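Putative tagatose-6-phosphate ketose/aldose isomerase (Escherichia coli, PDB 3C3J) is a putative isomerase of the SIS family, with two SIS domains in one chain, and forms an assembly with a second copy of itself. Local coordinates at residues A65-I70 against T177-S182; P73-H78 against A181-V186; T209-F214 against A346-L351; A10-W15 against Q353-G358. One frame throughout, in Å; residues are numbered along the deposited sequence.

Contact 1. Residues A65-I70 against T177-S182; sequences AFIGDI and TTMMAS
I67 sends its two branches to two consecutive selenomethionines, M179 and M180, where two helices of the first SIS domain meet; the domain is an alpha/beta fold built on a five-stranded parallel sheet. CG2 of I67 lies against the root of M180, 3.9 Å from its CA, and the two side chains run past each other in opposite directions. The far end of the isoleucine goes to the other residue: I67 CD1 is 3.9 Å from M179 CE, at the end of a chain that crosses it at about a right angle. M180 reaches back toward helix 63-79. With CG trans to the backbone N (chi1 -176°) and a bend at chi3 (57°), its selenium comes to rest 3.7 Å from I70 CD1. All four side chains are buried and no hydrogen bond spans the interface.

The short helical segments cross at -40°, their axes 10.0 Å apart at closest approach, and the backbones come nearest at I67 and M180, with CA atoms separated by 5.9 Å. Beyond this shell, F340 of helix 335-356 packs on M180, and A339 of the same helix lies against I70, so the second SIS domain takes part in enclosing the apolar layer. On its far side, helix 174-187 leans on helix 23-49: W27 and Q23 bond to T177 OG1, and S30 OG bonds to S182 OG. That serine hydroxyl also donates to T178 O at 2.6 Å, from the face of the carbonyl plane opposite the one used by S182 N.

Contact 2. Residues P73-H78 against A181-V186; sequences PWLASH and ASCLAV
The indole of W74 meets L184 obliquely at its benzo ring, where the CD2 methyl of L184 lies 3.7 Å from W74 CZ3. One face of the same indole has H78 CB 3.9 Å above its centre, from one helical turn further along the same helix. The side chains of W74 and L184 cross at about a right angle. At chi1 -176° the indole of W74 swings away from its own backbone N, which brings the benzo ring up to that methyl.

L75 makes the rest of the contact, more loosely. Its two methyls divide between neighbouring residues: CD1 lies 4.3 Å from C183 SG, and CD2 is 4.4 Å from L184 CD2. That single leucine methyl of L184 therefore touches both W74 and L75. Everything that meets here is apolar or sulfur, and no hydrogen bond crosses.

The segments are nearly parallel, 8° apart in direction, with axes 11.4 Å from each other. Helix 63-79 is kinked at P73 and W74, whose backbone N atoms make no bond to the preceding turn. I71, one turn before L75, also packs on C183 and L184. Around this pair of helices in the first SIS domain, F340 of helix 335-356 covers L184, V336 of that helix reaches W74, helix 23-49 backs A185 and V186, and P73 and S77 pack on D97 and M96 of the second subunit.

Contact 3. Residues T209-F214 against A346-L351; sequences TSLGDF and AQTFAL
T348 plants its CG2 methyl over one face of the F214 ring, and this CH-pi contact is the close-packed part of the meeting between the turn after helix 198-210 and helix 335-356 of the second SIS domain. The methyl sits 4.2 Å from the ring centroid, 23° off the normal, displaced toward the rim so that T348 CG2 lies 3.9 Å from F214 CZ. On the other branch of the threonine, L211 CD1 approaches T348 OG1 to 3.5 Å. That hydroxyl is engaged within its own helix, chiefly with M344 O, so toward L211 it makes only a van der Waals contact. With chi1 at 60° the oxygen stands between the backbone N and the carbonyl carbon, leaving CG2 to face the phenylalanine.

Packing thins out toward L351, whose CD2 is 4.5 Å from F214 CD2 and meets the ring obliquely. Looser still is the outer side of the turn, where T209, S210, G212 and D213 are exposed to solvent. A type II' beta turn from L211 to F214, closed by F214 N to L211 O at 3.0 Å, brings both apolar side chains round to the helix, with G212 at positive phi.

Helix 15-21 flanks the contact: R21 makes a cation-pi interaction with F214 and bonds to G212 O, while I20 touches T348. Elsewhere on helix 335-356, F349 packs on strand 226-231, and A346 and A350 pack on helix 235-249.

Contact 4. Residues A10-W15 against Q353-G358; sequences AATGTW and QSLHMG
An ST turn from T12 to T14, overlapping the end of the type I beta turn from A10 to G13, presents T12 to L355 in the last turn of helix 335-356. T12 CG2 and L355 CD1 are only 3.4 Å apart, tighter than usual for two carbons, and the side chains meet at a slant. The same leucine methyl also lies 3.6 Å from T12 CB. The second methyl of L355 turns to T14, with CD2 4.4 Å from T14 CG2, a much slacker touch.

What holds the threonines in place against this long helix of the second SIS domain is a small polar network behind the methyls. T12 OG1 accepts from T14 N at 3.3 Å (N-H...O angle 147°), which defines the ST turn, and from T14 OG1 at 2.7 Å; it is also hydrogen-bonded to E17 OE1. T12 has chi1 at 67°, a rotamer that points OG1 into this network and CG2 at the leucine. T14 is the N-cap of helix 15-21, its OG1 taking the bond from E17 N. G13 N closes the beta turn on A10 O at 2.9 Å.

On the other side of the contact, helix 335-356 finishes in a Schellman motif: G358, at positive phi, is the C-prime residue and its N bonds to L355 O at 2.9 Å. P361, on the chain beyond that end, packs on L355, while L351 and D362 touch T14, and D362 OD2 accepts from W15 N.

Overall arrangement
Contacts 1 and 2 are successive levels of one helix pair, 63-79 with 174-187, in the first SIS domain; their centres are 9 Å apart and they share A181 and S182. Contacts 3 and 4, 10 Å apart, both lie on helix 335-356 of the second domain and touch through L351 and T14. Contact 2 is about 27 Å from contact 3 and 33 Å from contact 4, centre to centre, on the opposite side of the chain's centre. Along the chain, contacts 1 and 2 close before contact 3 opens, and contact 4 encloses all three, bringing the N-terminal stretch to the end of helix 335-356. T177 touching Q347 joins contacts 1 and 3 between the domains.

Contact 1. Residues A65-I70 against T177-S182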
loop_
_atom_site.group_PDB
_atom_site.type_symbol
_atom_site.label_atom_id
_atom_site.label_comp_id
_atom_site.label_asym_id
_atom_site.label_seq_id
_atom_site.Cartn_x
_atom_site.Cartn_y
_atom_site.Cartn_z
ATOM N N ALA A 65 -10.731 1.591 4.075
ATOM C CA ALA A 65 -9.801 0.598 3.523
ATOM C C ALA A 65 -8.660 0.327 4.491
ATOM O O ALA A 65 -8.097 -0.775 4.508
ATOM C CB ALA A 65 -9.232 1.069 2.184
ATOM N N PHE A 66 -8.299 1.322 5.293
ATOM C CA PHE A 66 -7.107 1.184 6.147
ATOM C C PHE A 66 -7.361 0.284 7.351
ATOM O O PHE A 66 -6.414 -0.213 7.954
ATOM C CB PHE A 66 -6.576 2.566 6.576
ATOM C CG PHE A 66 -6.391 3.516 5.427
ATOM C CD1 PHE A 66 -6.019 3.061 4.161
ATOM C CD2 PHE A 66 -6.578 4.888 5.605
ATOM C CE1 PHE A 66 -5.878 3.965 3.085
ATOM C CE2 PHE A 66 -6.426 5.770 4.552
ATOM C CZ PHE A 66 -6.074 5.312 3.289
ATOM N N ILE A 67 -8.621 0.009 7.672
ATOM C CA ILE A 67 -8.940 -0.942 8.736
ATOM C C ILE A 67 -8.274 -2.294 8.444
ATOM O O ILE A 67 -7.518 -2.792 9.247
ATOM C CB ILE A 67 -10.474 -1.121 8.956
ATOM C CG1 ILE A 67 -11.096 0.226 9.356
ATOM C CG2 ILE A 67 -10.769 -2.265 10.027
ATOM C CD1 ILE A 67 -12.589 0.235 9.370
ATOM N N GLY A 68 -8.553 -2.854 7.272
ATOM C CA GLY A 68 -7.966 -4.111 6.857
ATOM C C GLY A 68 -6.463 -4.037 6.800
ATOM O O GLY A 68 -5.797 -4.998 7.108
ATOM N N ASP A 69 -5.918 -2.902 6.374
ATOM C CA ASP A 69 -4.461 -2.685 6.374
ATOM C C ASP A 69 -3.859 -2.844 7.765
ATOM O O ASP A 69 -2.774 -3.437 7.911
ATOM C CB ASP A 69 -4.093 -1.329 5.794
ATOM C CG ASP A 69 -4.375 -1.225 4.285
ATOM O OD1 ASP A 69 -4.605 -2.253 3.628
ATOM O OD2 ASP A 69 -4.378 -0.091 3.755
ATOM N N ILE A 70 -4.566 -2.350 8.780
ATOM C CA ILE A 70 -4.083 -2.462 10.163
ATOM C C ILE A 70 -4.264 -3.893 10.712
ATOM O O ILE A 70 -3.326 -4.436 11.322
ATOM C CB ILE A 70 -4.747 -1.440 11.076
ATOM C CG1 ILE A 70 -4.437 -0.015 10.584
ATOM C CG2 ILE A 70 -4.268 -1.588 12.531
ATOM C CD1 ILE A 70 -5.306 1.059 11.187
ATOM N N THR A 177 -12.601 3.889 13.958
ATOM C CA THR A 177 -12.104 3.191 15.147
ATOM C C THR A 177 -13.149 2.212 15.721
ATOM O O THR A 177 -12.795 1.096 16.154
ATOM C CB THR A 177 -11.565 4.165 16.210
ATOM O OG1 THR A 177 -12.621 5.046 16.639
ATOM C CG2 THR A 177 -10.318 4.940 15.642
ATOM N N THR A 178 -14.429 2.568 15.671
ATOM C CA THR A 178 -15.437 1.673 16.231
ATOM C C THR A 178 -15.644 0.439 15.347
ATOM O O THR A 178 -15.748 -0.694 15.850
ATOM C CB THR A 178 -16.769 2.416 16.573
ATOM O OG1 THR A 178 -16.471 3.588 17.355
ATOM C CG2 THR A 178 -17.711 1.481 17.366
HETATM N N MSE A 179 -15.619 0.638 14.032
HETATM C CA MSE A 179 -15.678 -0.477 13.095
HETATM C C MSE A 179 -14.483 -1.404 13.267
HETATM O O MSE A 179 -14.656 -2.618 13.252
HETATM C CB MSE A 179 -15.781 0.022 11.644
HETATM C CG MSE A 179 -17.160 0.596 11.332
HETATM SE SE MSE A 179 -17.431 1.068 9.438
HETATM C CE MSE A 179 -15.915 2.206 9.188
HETATM N N MSE A 180 -13.293 -0.829 13.459
HETATM C CA MSE A 180 -12.091 -1.607 13.639
HETATM C C MSE A 180 -12.127 -2.473 14.904
HETATM O O MSE A 180 -11.809 -3.659 14.866
HETATM C CB MSE A 180 -10.853 -0.711 13.661
HETATM C CG MSE A 180 -9.572 -1.513 13.741
HETATM SE SE MSE A 180 -8.046 -0.504 13.068
HETATM C CE MSE A 180 -8.141 1.094 14.261
ATOM N N ALA A 181 -12.499 -1.861 16.022
ATOM C CA ALA A 181 -12.638 -2.567 17.305
ATOM C C ALA A 181 -13.694 -3.655 17.211
ATOM O O ALA A 181 -13.508 -4.752 17.740
ATOM C CB ALA A 181 -12.999 -1.587 18.416
ATOM N N SER A 182 -14.794 -3.355 16.519
ATOM C CA SER A 182 -15.864 -4.348 16.334
ATOM C C SER A 182 -15.380 -5.574 15.539
ATOM O O SER A 182 -15.631 -6.714 15.940
ATOM C CB SER A 182 -17.095 -3.725 15.678
ATOM O OG SER A 182 -17.512 -2.586 16.422
#

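Contact 2. Residues P73-H78 against A181-V186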
loop_
_atom_site.group_PDB
_atom_site.type_symbol
_atom_site.label_atom_id
_atom_site.label_comp_id
_atom_site.label_asym_id
_atom_site.label_seq_id
_atom_site.Cartn_x
_atom_site.Cartn_y
_atom_site.Cartn_z
ATOM N N PRO A 73 -3.543 -8.779 8.601
ATOM C CA PRO A 73 -2.435 -9.706 8.852
ATOM C C PRO A 73 -2.457 -10.295 10.249
ATOM O O PRO A 73 -2.290 -11.494 10.394
ATOM C CB PRO A 73 -1.192 -8.837 8.651
ATOM C CG PRO A 73 -1.680 -7.687 7.785
ATOM C CD PRO A 73 -3.047 -7.427 8.282
ATOM N N TRP A 74 -2.644 -9.465 11.264
ATOM C CA TRP A 74 -2.808 -9.975 12.628
ATOM C C TRP A 74 -3.942 -10.990 12.738
ATOM O O TRP A 74 -3.765 -12.078 13.317
ATOM C CB TRP A 74 -3.008 -8.841 13.632
ATOM C CG TRP A 74 -3.072 -9.358 15.021
ATOM C CD1 TRP A 74 -2.011 -9.717 15.799
ATOM C CD2 TRP A 74 -4.256 -9.646 15.787
ATOM N NE1 TRP A 74 -2.462 -10.198 17.020
ATOM C CE2 TRP A 74 -3.829 -10.165 17.036
ATOM C CE3 TRP A 74 -5.634 -9.525 15.535
ATOM C CZ2 TRP A 74 -4.724 -10.543 18.042
ATOM C CZ3 TRP A 74 -6.532 -9.887 16.550
ATOM C CH2 TRP A 74 -6.072 -10.387 17.783
ATOM N N LEU A 75 -5.094 -10.674 12.153
ATOM C CA LEU A 75 -6.214 -11.621 12.174
ATOM C C LEU A 75 -5.854 -12.961 11.492
ATOM O O LEU A 75 -6.212 -14.043 11.979
ATOM C CB LEU A 75 -7.461 -11.011 11.532
ATOM C CG LEU A 75 -8.290 -10.068 12.402
ATOM C CD1 LEU A 75 -9.415 -9.440 11.580
ATOM C CD2 LEU A 75 -8.819 -10.789 13.650
ATOM N N ALA A 76 -5.154 -12.879 10.361
ATOM C CA ALA A 76 -4.709 -14.067 9.649
ATOM C C ALA A 76 -3.849 -14.949 10.571
ATOM O O ALA A 76 -4.099 -16.157 10.694
ATOM C CB ALA A 76 -3.910 -13.658 8.389
ATOM N N SER A 77 -2.852 -14.346 11.212
ATOM C CA SER A 77 -1.903 -15.102 12.019
ATOM C C SER A 77 -2.527 -15.549 13.319
ATOM O O SER A 77 -2.272 -16.672 13.759
ATOM C CB SER A 77 -0.639 -14.311 12.334
ATOM O OG SER A 77 -0.943 -13.076 12.944
ATOM N N HIS A 78 -3.323 -14.681 13.931
ATOM C CA HIS A 78 -3.982 -15.011 15.201
ATOM C C HIS A 78 -4.958 -16.181 15.068
ATOM O O HIS A 78 -5.005 -17.034 15.943
ATOM C CB HIS A 78 -4.720 -13.805 15.764
ATOM C CG HIS A 78 -5.209 -14.010 17.164
ATOM N ND1 HIS A 78 -6.526 -14.287 17.463
ATOM C CD2 HIS A 78 -4.546 -14.000 18.344
ATOM C CE1 HIS A 78 -6.652 -14.422 18.772
ATOM N NE2 HIS A 78 -5.468 -14.250 19.330
ATOM N N ALA A 181 -12.499 -1.861 16.022
ATOM C CA ALA A 181 -12.638 -2.567 17.305
ATOM C C ALA A 181 -13.694 -3.655 17.211
ATOM O O ALA A 181 -13.508 -4.752 17.740
ATOM C CB ALA A 181 -12.999 -1.587 18.416
ATOM N N SER A 182 -14.794 -3.355 16.519
ATOM C CA SER A 182 -15.864 -4.348 16.334
ATOM C C SER A 182 -15.380 -5.574 15.539
ATOM O O SER A 182 -15.631 -6.714 15.940
ATOM C CB SER A 182 -17.095 -3.725 15.678
ATOM O OG SER A 182 -17.512 -2.586 16.422
ATOM N N CYS A 183 -14.692 -5.333 14.428
ATOM C CA CYS A 183 -14.161 -6.418 13.608
ATOM C C CYS A 183 -13.199 -7.311 14.398
ATOM O O CYS A 183 -13.330 -8.521 14.368
ATOM C CB CYS A 183 -13.474 -5.892 12.347
ATOM S SG CYS A 183 -13.124 -7.216 11.144
ATOM N N LEU A 184 -12.284 -6.702 15.149
ATOM C CA LEU A 184 -11.377 -7.451 16.007
ATOM C C LEU A 184 -12.171 -8.303 17.016
ATOM O O LEU A 184 -11.875 -9.490 17.197
ATOM C CB LEU A 184 -10.434 -6.488 16.725
ATOM C CG LEU A 184 -9.324 -5.816 15.922
ATOM C CD1 LEU A 184 -8.689 -4.685 16.779
ATOM C CD2 LEU A 184 -8.224 -6.813 15.458
ATOM N N ALA A 185 -13.214 -7.720 17.614
ATOM C CA ALA A 185 -14.012 -8.400 18.636
ATOM C C ALA A 185 -14.810 -9.538 18.061
ATOM O O ALA A 185 -15.017 -10.534 18.733
ATOM C CB ALA A 185 -14.934 -7.436 19.361
ATOM N N VAL A 186 -15.257 -9.396 16.815
ATOM C CA VAL A 186 -16.026 -10.451 16.167
ATOM C C VAL A 186 -15.150 -11.674 15.968
ATOM O O VAL A 186 -15.568 -12.783 16.296
ATOM C CB VAL A 186 -16.621 -10.000 14.800
ATOM C CG1 VAL A 186 -17.078 -11.238 13.966
ATOM C CG2 VAL A 186 -17.815 -8.995 15.031
#

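Contact 3. Residues T209-F214 against A346-L351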
loop_
_atom_site.group_PDB
_atom_site.type_symbol
_atom_site.label_atom_id
_atom_site.label_comp_id
_atom_site.label_asym_id
_atom_site.label_seq_id
_atom_site.Cartn_x
_atom_site.Cartn_y
_atom_site.Cartn_z
ATOM N N THR A 209 -7.612 13.169 27.644
ATOM C CA THR A 209 -7.512 14.012 28.844
ATOM C C THR A 209 -6.152 14.711 28.939
ATOM O O THR A 209 -6.072 15.916 29.259
ATOM C CB THR A 209 -7.796 13.193 30.108
ATOM O OG1 THR A 209 -9.132 12.667 30.039
ATOM C CG2 THR A 209 -7.658 14.053 31.348
ATOM N N SER A 210 -5.090 13.982 28.625
ATOM C CA SER A 210 -3.735 14.537 28.655
ATOM C C SER A 210 -3.522 15.692 27.680
ATOM O O SER A 210 -2.622 16.495 27.880
ATOM C CB SER A 210 -2.687 13.449 28.406
ATOM O OG SER A 210 -2.552 13.149 27.025
ATOM N N LEU A 211 -4.337 15.761 26.630
ATOM C CA LEU A 211 -4.263 16.821 25.640
ATOM C C LEU A 211 -5.111 18.050 25.994
ATOM O O LEU A 211 -5.121 19.034 25.248
ATOM C CB LEU A 211 -4.651 16.269 24.253
ATOM C CG LEU A 211 -3.733 15.111 23.816
ATOM C CD1 LEU A 211 -4.219 14.465 22.516
ATOM C CD2 LEU A 211 -2.293 15.581 23.705
ATOM N N GLY A 212 -5.789 18.005 27.137
ATOM C CA GLY A 212 -6.607 19.136 27.586
ATOM C C GLY A 212 -7.662 19.545 26.567
ATOM O O GLY A 212 -8.316 18.678 25.976
ATOM N N ASP A 213 -7.815 20.849 26.330
ATOM C CA ASP A 213 -8.784 21.343 25.331
ATOM C C ASP A 213 -8.253 21.363 23.885
ATOM O O ASP A 213 -8.893 21.951 22.993
ATOM C CB ASP A 213 -9.297 22.733 25.706
ATOM C CG ASP A 213 -8.218 23.802 25.676
ATOM O OD1 ASP A 213 -7.052 23.559 25.279
ATOM O OD2 ASP A 213 -8.554 24.926 26.080
ATOM N N PHE A 214 -7.062 20.782 23.710
ATOM C CA PHE A 214 -6.383 20.532 22.441
ATOM C C PHE A 214 -5.697 21.780 21.875
ATOM O O PHE A 214 -5.056 21.706 20.830
ATOM C CB PHE A 214 -7.325 19.969 21.354
ATOM C CG PHE A 214 -8.030 18.660 21.696
ATOM C CD1 PHE A 214 -7.582 17.806 22.686
ATOM C CD2 PHE A 214 -9.123 18.263 20.927
ATOM C CE1 PHE A 214 -8.251 16.604 22.952
ATOM C CE2 PHE A 214 -9.775 17.070 21.159
ATOM C CZ PHE A 214 -9.335 16.225 22.175
ATOM N N ALA A 346 -2.935 11.377 16.129
ATOM C CA ALA A 346 -3.049 11.760 14.730
ATOM C C ALA A 346 -4.344 12.536 14.409
ATOM O O ALA A 346 -4.330 13.529 13.649
ATOM C CB ALA A 346 -2.942 10.508 13.837
ATOM N N GLN A 347 -5.463 12.081 14.972
ATOM C CA GLN A 347 -6.757 12.737 14.713
ATOM C C GLN A 347 -6.786 14.149 15.288
ATOM O O GLN A 347 -7.202 15.113 14.623
ATOM C CB GLN A 347 -7.904 11.929 15.306
ATOM C CG GLN A 347 -8.159 10.564 14.677
ATOM C CD GLN A 347 -9.122 9.734 15.532
ATOM O OE1 GLN A 347 -9.308 10.029 16.718
ATOM N NE2 GLN A 347 -9.698 8.684 14.956
ATOM N N THR A 348 -6.361 14.251 16.533
ATOM C CA THR A 348 -6.408 15.519 17.251
ATOM C C THR A 348 -5.374 16.453 16.648
ATOM O O THR A 348 -5.671 17.615 16.456
ATOM C CB THR A 348 -6.245 15.324 18.777
ATOM O OG1 THR A 348 -4.983 14.704 19.058
ATOM C CG2 THR A 348 -7.354 14.427 19.318
ATOM N N PHE A 349 -4.196 15.958 16.273
ATOM C CA PHE A 349 -3.232 16.800 15.532
ATOM C C PHE A 349 -3.823 17.421 14.257
ATOM O O PHE A 349 -3.742 18.638 14.033
ATOM C CB PHE A 349 -1.976 16.006 15.174
ATOM C CG PHE A 349 -0.970 16.796 14.409
ATOM C CD1 PHE A 349 -0.346 17.887 14.993
ATOM C CD2 PHE A 349 -0.619 16.456 13.117
ATOM C CE1 PHE A 349 0.607 18.625 14.297
ATOM C CE2 PHE A 349 0.327 17.200 12.434
ATOM C CZ PHE A 349 0.937 18.282 13.039
ATOM N N ALA A 350 -4.419 16.579 13.410
ATOM C CA ALA A 350 -5.001 17.041 12.166
ATOM C C ALA A 350 -6.113 18.087 12.377
ATOM O O ALA A 350 -6.169 19.096 11.662
ATOM C CB ALA A 350 -5.511 15.814 11.342
ATOM N N LEU A 351 -6.976 17.852 13.361
ATOM C CA LEU A 351 -8.070 18.775 13.671
ATOM C C LEU A 351 -7.512 20.167 14.030
ATOM O O LEU A 351 -7.998 21.184 13.514
ATOM C CB LEU A 351 -8.922 18.211 14.807
ATOM C CG LEU A 351 -10.012 19.111 15.406
ATOM C CD1 LEU A 351 -11.127 19.449 14.409
ATOM C CD2 LEU A 351 -10.534 18.539 16.704
#

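Contact 4. Residues A10-W15 against Q353-G358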
loop_
_atom_site.group_PDB
_atom_site.type_symbol
_atom_site.label_atom_id
_atom_site.label_comp_id
_atom_site.label_asym_id
_atom_site.label_seq_id
_atom_site.Cartn_x
_atom_site.Cartn_y
_atom_site.Cartn_z
ATOM N N ALA A 10 -16.688 19.884 23.782
ATOM C CA ALA A 10 -16.045 20.117 22.489
ATOM C C ALA A 10 -15.902 21.628 22.223
ATOM O O ALA A 10 -16.641 22.220 21.425
ATOM C CB ALA A 10 -16.809 19.415 21.362
ATOM N N ALA A 11 -14.909 22.226 22.865
ATOM C CA ALA A 11 -14.686 23.692 22.817
ATOM C C ALA A 11 -14.359 24.282 21.425
ATOM O O ALA A 11 -14.560 25.474 21.203
ATOM C CB ALA A 11 -13.625 24.090 23.838
ATOM N N THR A 12 -13.905 23.479 20.463
ATOM C CA THR A 12 -13.808 23.988 19.094
ATOM C C THR A 12 -15.145 24.210 18.410
ATOM O O THR A 12 -15.186 24.842 17.367
ATOM C CB THR A 12 -13.000 23.078 18.157
ATOM O OG1 THR A 12 -13.697 21.844 17.966
ATOM C CG2 THR A 12 -11.598 22.845 18.714
ATOM N N GLY A 13 -16.219 23.670 18.963
ATOM C CA GLY A 13 -17.538 23.717 18.337
ATOM C C GLY A 13 -17.708 22.848 17.093
ATOM O O GLY A 13 -18.695 22.998 16.370
ATOM N N THR A 14 -16.765 21.932 16.847
ATOM C CA THR A 14 -16.763 21.116 15.638
ATOM C C THR A 14 -17.348 19.732 15.927
ATOM O O THR A 14 -17.188 19.195 17.025
ATOM C CB THR A 14 -15.328 20.980 15.012
ATOM O OG1 THR A 14 -14.443 20.280 15.902
ATOM C CG2 THR A 14 -14.727 22.374 14.685
ATOM N N TRP A 15 -18.030 19.170 14.941
ATOM C CA TRP A 15 -18.476 17.786 14.998
ATOM C C TRP A 15 -17.277 16.848 15.107
ATOM O O TRP A 15 -17.371 15.812 15.757
ATOM C CB TRP A 15 -19.281 17.407 13.748
ATOM C CG TRP A 15 -20.589 18.106 13.628
ATOM C CD1 TRP A 15 -21.000 18.950 12.620
ATOM C CD2 TRP A 15 -21.672 18.019 14.544
ATOM N NE1 TRP A 15 -22.283 19.391 12.874
ATOM C CE2 TRP A 15 -22.717 18.827 14.043
ATOM C CE3 TRP A 15 -21.876 17.317 15.737
ATOM C CZ2 TRP A 15 -23.935 18.965 14.705
ATOM C CZ3 TRP A 15 -23.108 17.456 16.394
ATOM C CH2 TRP A 15 -24.112 18.266 15.867
ATOM N N GLN A 353 -4.340 21.406 13.463
ATOM C CA GLN A 353 -3.680 22.005 12.312
ATOM C C GLN A 353 -4.705 22.704 11.409
ATOM O O GLN A 353 -4.467 23.812 10.934
ATOM C CB GLN A 353 -2.916 20.944 11.510
ATOM C CG GLN A 353 -1.686 20.390 12.225
ATOM C CD GLN A 353 -0.614 21.438 12.447
ATOM O OE1 GLN A 353 -0.358 21.858 13.582
ATOM N NE2 GLN A 353 -0.014 21.892 11.367
ATOM N N SER A 354 -5.839 22.047 11.178
ATOM C CA SER A 354 -6.903 22.572 10.327
ATOM C C SER A 354 -7.427 23.885 10.896
ATOM O O SER A 354 -7.541 24.894 10.188
ATOM C CB SER A 354 -8.044 21.554 10.253
ATOM O OG SER A 354 -9.108 21.983 9.421
ATOM N N LEU A 355 -7.749 23.868 12.183
ATOM C CA LEU A 355 -8.284 25.055 12.830
ATOM C C LEU A 355 -7.254 26.173 12.872
ATOM O O LEU A 355 -7.589 27.340 12.611
ATOM C CB LEU A 355 -8.761 24.711 14.235
ATOM C CG LEU A 355 -10.071 23.931 14.239
ATOM C CD1 LEU A 355 -10.398 23.441 15.625
ATOM C CD2 LEU A 355 -11.208 24.791 13.667
ATOM N N HIS A 356 -6.006 25.823 13.184
ATOM C CA HIS A 356 -4.910 26.802 13.267
ATOM C C HIS A 356 -4.696 27.564 11.962
ATOM O O HIS A 356 -4.351 28.749 11.969
ATOM C CB HIS A 356 -3.619 26.110 13.677
ATOM C CG HIS A 356 -2.466 27.041 13.860
ATOM N ND1 HIS A 356 -2.278 27.768 15.015
ATOM C CD2 HIS A 356 -1.436 27.356 13.041
ATOM C CE1 HIS A 356 -1.181 28.499 14.898
ATOM N NE2 HIS A 356 -0.655 28.271 13.707
HETATM N N MSE A 357 -4.897 26.895 10.836
HETATM C CA MSE A 357 -4.752 27.564 9.552
HETATM C C MSE A 357 -6.045 28.237 9.076
HETATM O O MSE A 357 -6.121 28.669 7.927
HETATM C CB MSE A 357 -4.277 26.567 8.503
HETATM C CG MSE A 357 -5.332 25.564 8.099
HETATM SE SE MSE A 357 -4.746 24.487 6.565
HETATM C CE MSE A 357 -4.839 25.909 5.176
ATOM N N GLY A 358 -7.068 28.296 9.922
ATOM C CA GLY A 358 -8.302 29.001 9.573
ATOM C C GLY A 358 -9.286 28.209 8.728
ATOM O O GLY A 358 -10.242 28.768 8.177
#